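PDB 4PEY: Exo-beta-1,3-glucanase from Streptomyces sp. SirexAA-E, which hydrolyses laminarin and laminarioligosaccharides, working from the non-reducing ends of beta-1,3-glucans and giving glucose and laminaribiose as end products. Local coordinates for residues A[122-127]-A[141-146]; A[91-96]-A[113-118]; A[167-172]-A[183-188]. The protein carries 1 engineered substitution. All blocks are in the same frame, centred on the assembly; numbering follows the deposited sequence.

Contact 1: A[122-127]-A[141-146]. With BGC (beta-D-glucopyranose), chain C.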
loop_
_atom_site.group_PDB
_atom_site.type_symbol
_atom_site.label_atom_id
_atom_site.label_comp_id
_atom_site.label_asym_id
_atom_site.label_seq_id
_atom_site.Cartn_x
_atom_site.Cartn_y
_atom_site.Cartn_z
ATOM N N GLY A 122 -10.474 -17.331 19.000
ATOM C CA GLY A 122 -11.065 -17.741 17.741
ATOM C C GLY A 122 -11.021 -16.669 16.663
ATOM O O GLY A 122 -11.320 -16.948 15.497
ATOM N N THR A 123 -10.645 -15.447 17.043
ATOM C CA THR A 123 -10.621 -14.328 16.101
ATOM C C THR A 123 -9.374 -13.478 16.277
ATOM O O THR A 123 -9.078 -13.025 17.381
ATOM C CB THR A 123 -11.873 -13.430 16.262
ATOM O OG1 THR A 123 -13.052 -14.215 16.037
ATOM C CG2 THR A 123 -11.851 -12.279 15.269
ATOM N N ASN A 124 -8.646 -13.262 15.184
ATOM C CA ASN A 124 -7.489 -12.375 15.199
ATOM C C ASN A 124 -7.924 -10.948 14.891
ATOM O O ASN A 124 -8.721 -10.746 13.981
ATOM C CB ASN A 124 -6.446 -12.832 14.172
ATOM C CG ASN A 124 -5.106 -12.170 14.378
ATOM O OD1 ASN A 124 -4.316 -12.608 15.213
ATOM N ND2 ASN A 124 -4.839 -11.105 13.621
ATOM N N ARG A 125 -7.402 -9.961 15.622
ATOM C CA ARG A 125 -7.746 -8.564 15.353
ATOM C C ARG A 125 -6.609 -7.830 14.651
ATOM O O ARG A 125 -5.499 -7.712 15.193
ATOM C CB ARG A 125 -8.108 -7.818 16.642
ATOM C CG ARG A 125 -8.587 -6.388 16.378
ATOM C CD ARG A 125 -8.615 -5.536 17.640
ATOM N NE ARG A 125 -9.285 -6.216 18.745
ATOM C CZ ARG A 125 -10.602 -6.262 18.909
ATOM N NH1 ARG A 125 -11.117 -6.904 19.950
ATOM N NH2 ARG A 125 -11.406 -5.671 18.033
ATOM N N TRP A 126 -6.896 -7.331 13.448
ATOM C CA TRP A 126 -5.938 -6.559 12.641
ATOM C C TRP A 126 -6.586 -5.211 12.309
ATOM O O TRP A 126 -7.048 -4.978 11.186
ATOM C CB TRP A 126 -5.545 -7.346 11.377
ATOM C CG TRP A 126 -4.467 -6.747 10.492
ATOM C CD1 TRP A 126 -4.643 -6.176 9.260
ATOM C CD2 TRP A 126 -3.056 -6.697 10.757
ATOM N NE1 TRP A 126 -3.437 -5.764 8.749
ATOM C CE2 TRP A 126 -2.446 -6.067 9.647
ATOM C CE3 TRP A 126 -2.251 -7.115 11.824
ATOM C CZ2 TRP A 126 -1.065 -5.846 9.575
ATOM C CZ3 TRP A 126 -0.877 -6.899 11.747
ATOM C CH2 TRP A 126 -0.302 -6.263 10.631
ATOM N N ALA A 127 -6.650 -4.333 13.307
ATOM C CA ALA A 127 -7.413 -3.091 13.188
ATOM C C ALA A 127 -6.533 -1.953 12.690
ATOM O O ALA A 127 -6.077 -1.105 13.463
ATOM C CB ALA A 127 -8.051 -2.735 14.522
ATOM N N GLY A 141 -9.449 -19.302 11.898
ATOM C CA GLY A 141 -10.442 -18.640 12.722
ATOM C C GLY A 141 -10.952 -17.444 11.947
ATOM O O GLY A 141 -10.782 -17.372 10.723
ATOM N N GLY A 142 -11.552 -16.496 12.659
ATOM C CA GLY A 142 -12.036 -15.271 12.056
ATOM C C GLY A 142 -11.006 -14.163 12.093
ATOM O O GLY A 142 -9.969 -14.276 12.768
ATOM N N LEU A 143 -11.302 -13.081 11.374
ATOM C CA LEU A 143 -10.423 -11.925 11.320
ATOM C C LEU A 143 -11.265 -10.670 11.514
ATOM O O LEU A 143 -12.117 -10.352 10.684
ATOM C CB LEU A 143 -9.664 -11.889 9.985
ATOM C CG LEU A 143 -8.651 -10.760 9.780
ATOM C CD1 LEU A 143 -7.478 -10.869 10.763
ATOM C CD2 LEU A 143 -8.147 -10.744 8.338
ATOM N N ASN A 144 -11.042 -9.987 12.634
ATOM C CA ASN A 144 -11.736 -8.745 12.967
ATOM C C ASN A 144 -10.871 -7.566 12.549
ATOM O O ASN A 144 -9.745 -7.430 13.025
ATOM C CB ASN A 144 -12.033 -8.699 14.476
ATOM C CG ASN A 144 -12.883 -7.505 14.892
ATOM O OD1 ASN A 144 -13.097 -6.560 14.131
ATOM N ND2 ASN A 144 -13.364 -7.544 16.128
ATOM N N LEU A 145 -11.383 -6.716 11.661
ATOM C CA LEU A 145 -10.603 -5.591 11.152
ATOM C C LEU A 145 -10.860 -4.289 11.905
ATOM O O LEU A 145 -10.294 -3.247 11.566
ATOM C CB LEU A 145 -10.896 -5.378 9.663
ATOM C CG LEU A 145 -10.718 -6.613 8.778
ATOM C CD1 LEU A 145 -11.041 -6.265 7.323
ATOM C CD2 LEU A 145 -9.299 -7.155 8.905
ATOM N N ALA A 146 -11.700 -4.347 12.932
ATOM C CA ALA A 146 -12.113 -3.133 13.635
ATOM C C ALA A 146 -11.476 -3.037 15.019
ATOM O O ALA A 146 -11.230 -4.055 15.663
ATOM C CB ALA A 146 -13.644 -3.079 13.748
HETATM C C2 BGC C . -6.684 -8.513 20.998
HETATM C C3 BGC C . -7.676 -9.667 20.926
HETATM C C4 BGC C . -7.091 -10.942 21.540
HETATM C C5 BGC C . -6.476 -10.655 22.906
HETATM C C6 BGC C . -5.719 -11.864 23.443
HETATM C C1 BGC C . -6.175 -8.367 22.427
HETATM O O2 BGC C . -7.298 -7.307 20.572
HETATM O O3 BGC C . -8.026 -9.886 19.582
HETATM O O4 BGC C . -8.105 -11.917 21.683
HETATM O O5 BGC C . -5.569 -9.578 22.823
HETATM O O6 BGC C . -5.549 -11.746 24.838
HETATM O O HOH W 1 -13.897 -4.859 17.462
#
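Arg-125 and Asn-144 run alongside each other on one face of a parallel beta pair, pointing the same way, their guanidinium and amide planes 53° apart. The arginine leaves the backbone with CG anti to N and stays extended to CD; a bend at chi3 (-49°) then places NE. The guanidinium receives its partners at the edge: NH2 donates to Ala-146 O at 2.9 Å, in the guanidinium plane, and NE gives a nearly straight bond (167°) to O2 of the chain C glucose, 2.9 Å away. Since Arg-125 NH2 and Asn-144 ND2 are both donors, their 3.3 Å approach is no bond; one water accepts from both. Asn-144 OD1 meanwhile takes Ala-146 N at 2.9 Å, an Asx turn that keeps the amide oxygen turned to its own chain. On the same face Thr-123 CG2 packs 3.7 Å from Asn-144 CB. On the other face Leu-143 CD1 lies 3.9 Å from Asn-124 ND2, which itself donates to Val-93 O; the same Leu-143 CD1 also touches Trp-126 CB. Four backbone hydrogen bonds, from Gly-142 N to Gly-122 O through Trp-126 N to Asn-144 O, set the parallel register of neighbouring rungs in a right-handed beta-helix of the kind found in glycoside hydrolase family 55. Strand 138-144 pairs with strand 162-168 along its other edge, while side chains of Asn-124 and Trp-126 reach back to strand 87-94.

Contact 2: A[91-96]-A[113-118]. With BGC (beta-D-glucopyranose), chain B; BGC (beta-D-glucopyranose), chain C; BGC (beta-D-glucopyranose), chain D.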
loop_
_atom_site.group_PDB
_atom_site.type_symbol
_atom_site.label_atom_id
_atom_site.label_comp_id
_atom_site.label_asym_id
_atom_site.label_seq_id
_atom_site.Cartn_x
_atom_site.Cartn_y
_atom_site.Cartn_z
ATOM N N GLY A 91 -1.863 -18.329 19.029
ATOM C CA GLY A 91 -1.874 -16.956 19.485
ATOM C C GLY A 91 -2.195 -16.015 18.344
ATOM O O GLY A 91 -2.798 -16.425 17.353
ATOM N N ASP A 92 -1.772 -14.756 18.480
ATOM C CA ASP A 92 -2.304 -13.673 17.667
ATOM C C ASP A 92 -1.222 -12.750 17.123
ATOM O O ASP A 92 -0.144 -12.608 17.715
ATOM C CB ASP A 92 -3.293 -12.825 18.481
ATOM C CG ASP A 92 -4.517 -13.609 18.946
ATOM O OD1 ASP A 92 -4.363 -14.636 19.650
ATOM O OD2 ASP A 92 -5.644 -13.177 18.623
ATOM N N VAL A 93 -1.532 -12.115 16.000
ATOM C CA VAL A 93 -0.785 -10.960 15.524
ATOM C C VAL A 93 -1.779 -9.800 15.553
ATOM O O VAL A 93 -2.670 -9.696 14.705
ATOM C CB VAL A 93 -0.193 -11.186 14.115
ATOM C CG1 VAL A 93 0.401 -9.907 13.578
ATOM C CG2 VAL A 93 0.874 -12.276 14.162
ATOM N N THR A 94 -1.643 -8.959 16.571
ATOM C CA THR A 94 -2.677 -8.000 16.936
ATOM C C THR A 94 -2.336 -6.558 16.607
ATOM O O THR A 94 -1.256 -6.082 16.959
ATOM C CB THR A 94 -2.959 -8.086 18.449
ATOM O OG1 THR A 94 -3.435 -9.402 18.763
ATOM C CG2 THR A 94 -3.985 -7.033 18.899
ATOM N N VAL A 95 -3.257 -5.863 15.942
ATOM C CA VAL A 95 -3.238 -4.406 15.940
ATOM C C VAL A 95 -4.563 -3.891 16.503
ATOM O O VAL A 95 -5.644 -4.284 16.042
ATOM C CB VAL A 95 -2.997 -3.818 14.529
ATOM C CG1 VAL A 95 -3.068 -2.296 14.562
ATOM C CG2 VAL A 95 -1.643 -4.259 13.978
ATOM N N ASP A 96 -4.474 -3.032 17.516
ATOM C CA ASP A 96 -5.653 -2.397 18.110
ATOM C C ASP A 96 -5.341 -0.905 18.233
ATOM O O ASP A 96 -4.271 -0.451 17.804
ATOM C CB ASP A 96 -6.008 -3.029 19.467
ATOM C CG ASP A 96 -7.477 -2.814 19.875
ATOM O OD1 ASP A 96 -8.217 -2.038 19.226
ATOM O OD2 ASP A 96 -7.890 -3.416 20.889
ATOM N N GLU A 113 3.127 -11.043 7.316
ATOM C CA GLU A 113 3.264 -11.906 6.146
ATOM C C GLU A 113 3.691 -13.335 6.495
ATOM O O GLU A 113 4.511 -13.553 7.381
ATOM C CB GLU A 113 4.270 -11.283 5.161
ATOM C CG GLU A 113 4.458 -12.032 3.843
ATOM C CD GLU A 113 5.253 -11.228 2.824
ATOM O OE1 GLU A 113 6.164 -10.459 3.226
ATOM O OE2 GLU A 113 4.967 -11.356 1.612
ATOM N N ASN A 114 3.125 -14.307 5.786
ATOM C CA ASN A 114 3.677 -15.670 5.765
ATOM C C ASN A 114 3.649 -16.374 7.123
ATOM O O ASN A 114 4.616 -17.034 7.525
ATOM C CB ASN A 114 5.113 -15.639 5.207
ATOM C CG ASN A 114 5.588 -17.007 4.728
ATOM O OD1 ASN A 114 4.789 -17.832 4.284
ATOM N ND2 ASN A 114 6.898 -17.248 4.810
ATOM N N LEU A 115 2.517 -16.241 7.807
ATOM C CA LEU A 115 2.276 -16.904 9.085
ATOM C C LEU A 115 0.917 -17.580 9.089
ATOM O O LEU A 115 -0.021 -17.108 8.433
ATOM C CB LEU A 115 2.328 -15.906 10.248
ATOM C CG LEU A 115 3.654 -15.223 10.569
ATOM C CD1 LEU A 115 3.413 -13.988 11.408
ATOM C CD2 LEU A 115 4.571 -16.189 11.299
ATOM N N ALA A 116 0.805 -18.666 9.852
ATOM C CA ALA A 116 -0.500 -19.236 10.182
ATOM C C ALA A 116 -0.848 -18.857 11.623
ATOM O O ALA A 116 0.009 -18.931 12.514
ATOM C CB ALA A 116 -0.505 -20.750 10.001
ATOM N N LEU A 117 -2.087 -18.419 11.841
ATOM C CA LEU A 117 -2.524 -17.959 13.160
ATOM C C LEU A 117 -3.677 -18.802 13.688
ATOM O O LEU A 117 -4.650 -19.068 12.972
ATOM C CB LEU A 117 -2.961 -16.494 13.115
ATOM C CG LEU A 117 -1.980 -15.498 12.509
ATOM C CD1 LEU A 117 -2.600 -14.109 12.536
ATOM C CD2 LEU A 117 -0.648 -15.506 13.249
ATOM N N ASN A 118 -3.548 -19.214 14.944
ATOM C CA ASN A 118 -4.594 -19.915 15.683
ATOM C C ASN A 118 -5.006 -19.006 16.847
ATOM O O ASN A 118 -4.519 -19.176 17.968
ATOM C CB ASN A 118 -4.076 -21.277 16.177
ATOM C CG ASN A 118 -5.147 -22.114 16.857
ATOM O OD1 ASN A 118 -6.345 -21.951 16.607
ATOM N ND2 ASN A 118 -4.714 -23.037 17.714
HETATM C C2 BGC B . -5.612 -5.212 23.132
HETATM C C3 BGC B . -5.245 -6.602 23.625
HETATM C C4 BGC B . -3.974 -6.531 24.462
HETATM C C5 BGC B . -4.093 -5.472 25.554
HETATM C C6 BGC B . -2.755 -5.308 26.271
HETATM C C1 BGC B . -5.737 -4.276 24.330
HETATM O O2 BGC B . -6.820 -5.258 22.400
HETATM O O3 BGC B . -5.035 -7.449 22.516
HETATM O O4 BGC B . -3.712 -7.791 25.039
HETATM O O5 BGC B . -4.497 -4.229 25.009
HETATM O O6 BGC B . -2.884 -4.351 27.298
HETATM C C2 BGC C . -6.684 -8.513 20.998
HETATM C C3 BGC C . -7.676 -9.667 20.926
HETATM C C4 BGC C . -7.091 -10.942 21.540
HETATM C C5 BGC C . -6.476 -10.655 22.906
HETATM C C6 BGC C . -5.719 -11.864 23.443
HETATM C C1 BGC C . -6.175 -8.367 22.427
HETATM O O2 BGC C . -7.298 -7.307 20.572
HETATM O O3 BGC C . -8.026 -9.886 19.582
HETATM O O4 BGC C . -8.105 -11.917 21.683
HETATM O O5 BGC C . -5.569 -9.578 22.823
HETATM O O6 BGC C . -5.549 -11.746 24.838
HETATM C C2 BGC D . -7.619 -1.208 23.845
HETATM C C3 BGC D . -6.615 -2.003 24.669
HETATM C C4 BGC D . -5.617 -1.085 25.371
HETATM C C5 BGC D . -6.334 0.045 26.105
HETATM C C6 BGC D . -5.329 1.016 26.739
HETATM C C1 BGC D . -8.220 -0.050 24.630
HETATM O O1 BGC D . -8.959 0.742 23.715
HETATM O O2 BGC D . -8.643 -2.080 23.401
HETATM O O3 BGC D . -5.945 -2.890 23.797
HETATM O O4 BGC D . -4.849 -1.839 26.288
HETATM O O5 BGC D . -7.197 0.740 25.221
HETATM O O6 BGC D . -4.427 1.517 25.766
#
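Val-93 and Leu-117 make the main apolar contact, crossing at about a right angle. Val-93 CG2, anti to its own carbonyl carbon, meets Leu-117 CD2 at 3.7 Å; the same methyl touches Leu-115 CD1 more loosely, at 4.1 Å, so one branch of the valine serves both leucines. Phe-89 continues this buried apolar layer beside Leu-115 and Leu-117.

Polar contact between the segments is a single backbone hydrogen bond, Gly-91 N to Asn-118 O, 3.0 Å long with an N-H...O angle of 139°; the donor stands 49° out of the carbonyl plane. It forms at the corner where the chain turns at Gly-91, whose backbone angles would jam a CB against the preceding carbonyl.

Ligand contacts come from the end of segment 91-96. Asp-96 CG is anti to the backbone N (chi1 -158°), and OD2 accepts from O2 of the chain B glucose at 2.6 Å and from O2 of the chain D glucose at 2.9 Å, while OD1 accepts from Asp-148 N. Thr-94 CG2 lies 3.7 Å from O2 of the chain C glucose. An alanine in place of Asp-96 would probably leave both O2 hydroxyls and Asp-148 N without this acceptor, loosening the sugars' hold. The chemistry thus divides along the segment: methyl groups join neighbouring beta-helix strands at Val-93, whereas a carboxylate oxygen gathers two sugar hydroxyls at Asp-96.

Contact 3: A[167-172]-A[183-188]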
loop_
_atom_site.group_PDB
_atom_site.type_symbol
_atom_site.label_atom_id
_atom_site.label_comp_id
_atom_site.label_asym_id
_atom_site.label_seq_id
_atom_site.Cartn_x
_atom_site.Cartn_y
_atom_site.Cartn_z
ATOM N N VAL A 167 -14.389 -12.805 7.880
ATOM C CA VAL A 167 -13.757 -11.494 8.001
ATOM C C VAL A 167 -14.827 -10.479 8.371
ATOM O O VAL A 167 -15.826 -10.344 7.658
ATOM C CB VAL A 167 -13.064 -11.057 6.691
ATOM C CG1 VAL A 167 -12.404 -9.691 6.867
ATOM C CG2 VAL A 167 -12.042 -12.103 6.273
ATOM N N GLY A 168 -14.625 -9.782 9.488
ATOM C CA GLY A 168 -15.579 -8.788 9.962
ATOM C C GLY A 168 -15.003 -7.384 9.925
ATOM O O GLY A 168 -14.187 -7.021 10.768
ATOM N N PRO A 169 -15.408 -6.577 8.927
ATOM C CA PRO A 169 -14.858 -5.214 8.884
ATOM C C PRO A 169 -15.459 -4.284 9.936
ATOM O O PRO A 169 -14.761 -3.372 10.398
ATOM C CB PRO A 169 -15.219 -4.733 7.473
ATOM C CG PRO A 169 -15.456 -6.012 6.672
ATOM C CD PRO A 169 -16.080 -6.952 7.671
ATOM N N TYR A 170 -16.722 -4.517 10.295
ATOM C CA TYR A 170 -17.483 -3.648 11.198
ATOM C C TYR A 170 -17.392 -2.183 10.778
ATOM O O TYR A 170 -17.979 -1.806 9.772
ATOM C CB TYR A 170 -17.028 -3.847 12.643
ATOM C CG TYR A 170 -17.266 -5.267 13.128
ATOM C CD1 TYR A 170 -18.537 -5.694 13.504
ATOM C CD2 TYR A 170 -16.225 -6.183 13.198
ATOM C CE1 TYR A 170 -18.762 -6.994 13.937
ATOM C CE2 TYR A 170 -16.440 -7.482 13.624
ATOM C CZ TYR A 170 -17.710 -7.885 13.994
ATOM O OH TYR A 170 -17.917 -9.181 14.425
ATOM N N SER A 171 -16.652 -1.364 11.525
ATOM C CA SER A 171 -16.578 0.072 11.234
ATOM C C SER A 171 -15.619 0.499 10.109
ATOM O O SER A 171 -15.627 1.667 9.704
ATOM C CB SER A 171 -16.196 0.821 12.510
ATOM O OG SER A 171 -15.049 0.237 13.104
ATOM N N GLN A 172 -14.794 -0.418 9.609
ATOM C CA GLN A 172 -13.910 -0.104 8.488
ATOM C C GLN A 172 -14.654 0.542 7.330
ATOM O O GLN A 172 -15.628 -0.015 6.841
ATOM C CB GLN A 172 -13.213 -1.370 7.985
ATOM C CG GLN A 172 -12.078 -1.863 8.875
ATOM C CD GLN A 172 -10.833 -0.999 8.758
ATOM O OE1 GLN A 172 -10.785 -0.061 7.959
ATOM N NE2 GLN A 172 -9.826 -1.306 9.557
ATOM N N GLY A 183 -13.899 -17.593 4.624
ATOM C CA GLY A 183 -15.043 -18.404 5.008
ATOM C C GLY A 183 -16.344 -17.622 4.983
ATOM O O GLY A 183 -17.422 -18.195 4.821
ATOM N N GLY A 184 -16.237 -16.307 5.147
ATOM C CA GLY A 184 -17.388 -15.425 5.144
ATOM C C GLY A 184 -16.935 -13.980 5.175
ATOM O O GLY A 184 -15.770 -13.690 5.455
ATOM N N TRP A 185 -17.859 -13.075 4.877
ATOM C CA TRP A 185 -17.586 -11.647 4.909
ATOM C C TRP A 185 -18.765 -10.940 5.561
ATOM O O TRP A 185 -19.891 -11.039 5.083
ATOM C CB TRP A 185 -17.346 -11.101 3.502
ATOM C CG TRP A 185 -16.788 -9.723 3.538
ATOM C CD1 TRP A 185 -17.486 -8.553 3.631
ATOM C CD2 TRP A 185 -15.402 -9.366 3.506
ATOM N NE1 TRP A 185 -16.616 -7.485 3.663
ATOM C CE2 TRP A 185 -15.332 -7.957 3.581
ATOM C CE3 TRP A 185 -14.214 -10.100 3.409
ATOM C CZ2 TRP A 185 -14.120 -7.268 3.571
ATOM C CZ3 TRP A 185 -13.008 -9.417 3.399
ATOM C CH2 TRP A 185 -12.969 -8.016 3.477
ATOM N N GLY A 186 -18.500 -10.213 6.642
ATOM C CA GLY A 186 -19.560 -9.762 7.535
ATOM C C GLY A 186 -20.404 -8.578 7.093
ATOM O O GLY A 186 -21.627 -8.569 7.285
ATOM N N ASN A 187 -19.762 -7.561 6.530
ATOM C CA ASN A 187 -20.477 -6.342 6.156
ATOM C C ASN A 187 -19.648 -5.441 5.255
ATOM O O ASN A 187 -18.436 -5.641 5.099
ATOM C CB ASN A 187 -20.906 -5.565 7.412
ATOM C CG ASN A 187 -19.728 -4.943 8.153
ATOM O OD1 ASN A 187 -18.924 -5.642 8.770
ATOM N ND2 ASN A 187 -19.631 -3.617 8.106
ATOM N N GLY A 188 -20.311 -4.456 4.653
ATOM C CA GLY A 188 -19.634 -3.412 3.902
ATOM C C GLY A 188 -20.129 -2.063 4.382
ATOM O O GLY A 188 -21.293 -1.926 4.745
#
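Val-167 and Trp-185 are paired residues on neighbouring parallel rungs of the beta-helix, their side chains on the same face of the sheet and crossing obliquely. The bridge is held by Val-167 N to Gly-184 O and Gly-186 N to Val-167 O, both 2.9 Å. From CB outward, the tryptophan sets CG anti to its backbone N (chi1 -168°), and the ring plane (chi2 -85°) then turns one face to the 167-172 segment. Along the six-membered ring, Trp-185 CE3 meets Val-167 CB at 3.6 Å, and Trp-185 CZ3 and CH2 meet Val-167 CG1. Val-167 CG1 stands 3.9 Å from the centroid of the Trp-185 six-membered ring and 27° off the normal, a CH-pi contact over the face. Farther round, Trp-185 CZ2 touches Pro-169 CG at 3.6 Å and NE1 is likewise close to it; NE1 also gives a weak hydrogen bond to Asn-187 O. Phe-194 meets the indole edge-to-face, and Met-192 of strand 191-198 touches it as well. Past the rung, a type II' turn from Pro-169 to Gln-172 exposes the backbone of Tyr-170 to the Asn-187 amide, which grips it twice: OD1 accepts Tyr-170 N in plane on a lone pair at 2.9 Å, and ND2 donates to Tyr-170 O at 3.0 Å.

In the fold
The three contacts follow one another along the chain and through neighbouring rungs of the same beta-helix. Contacts 1 and 2 have centres 9 Å apart and join directly, the backbone closing the gap where Ala-127 N lies 2.9 Å from Val-95 O. Both reach the chain C glucose and supply residues of one glycan pocket, where Arg-125 and Asp-96 form a long, weak ion pair. Contact 3, centred 10 Å from contact 1, continues the rungs through Gly-168 N, 2.8 Å from Leu-143 O. It has no contact with contact 2 but approaches the substrate-binding Tyr-150 through Tyr-170, side chains about 4 Å apart.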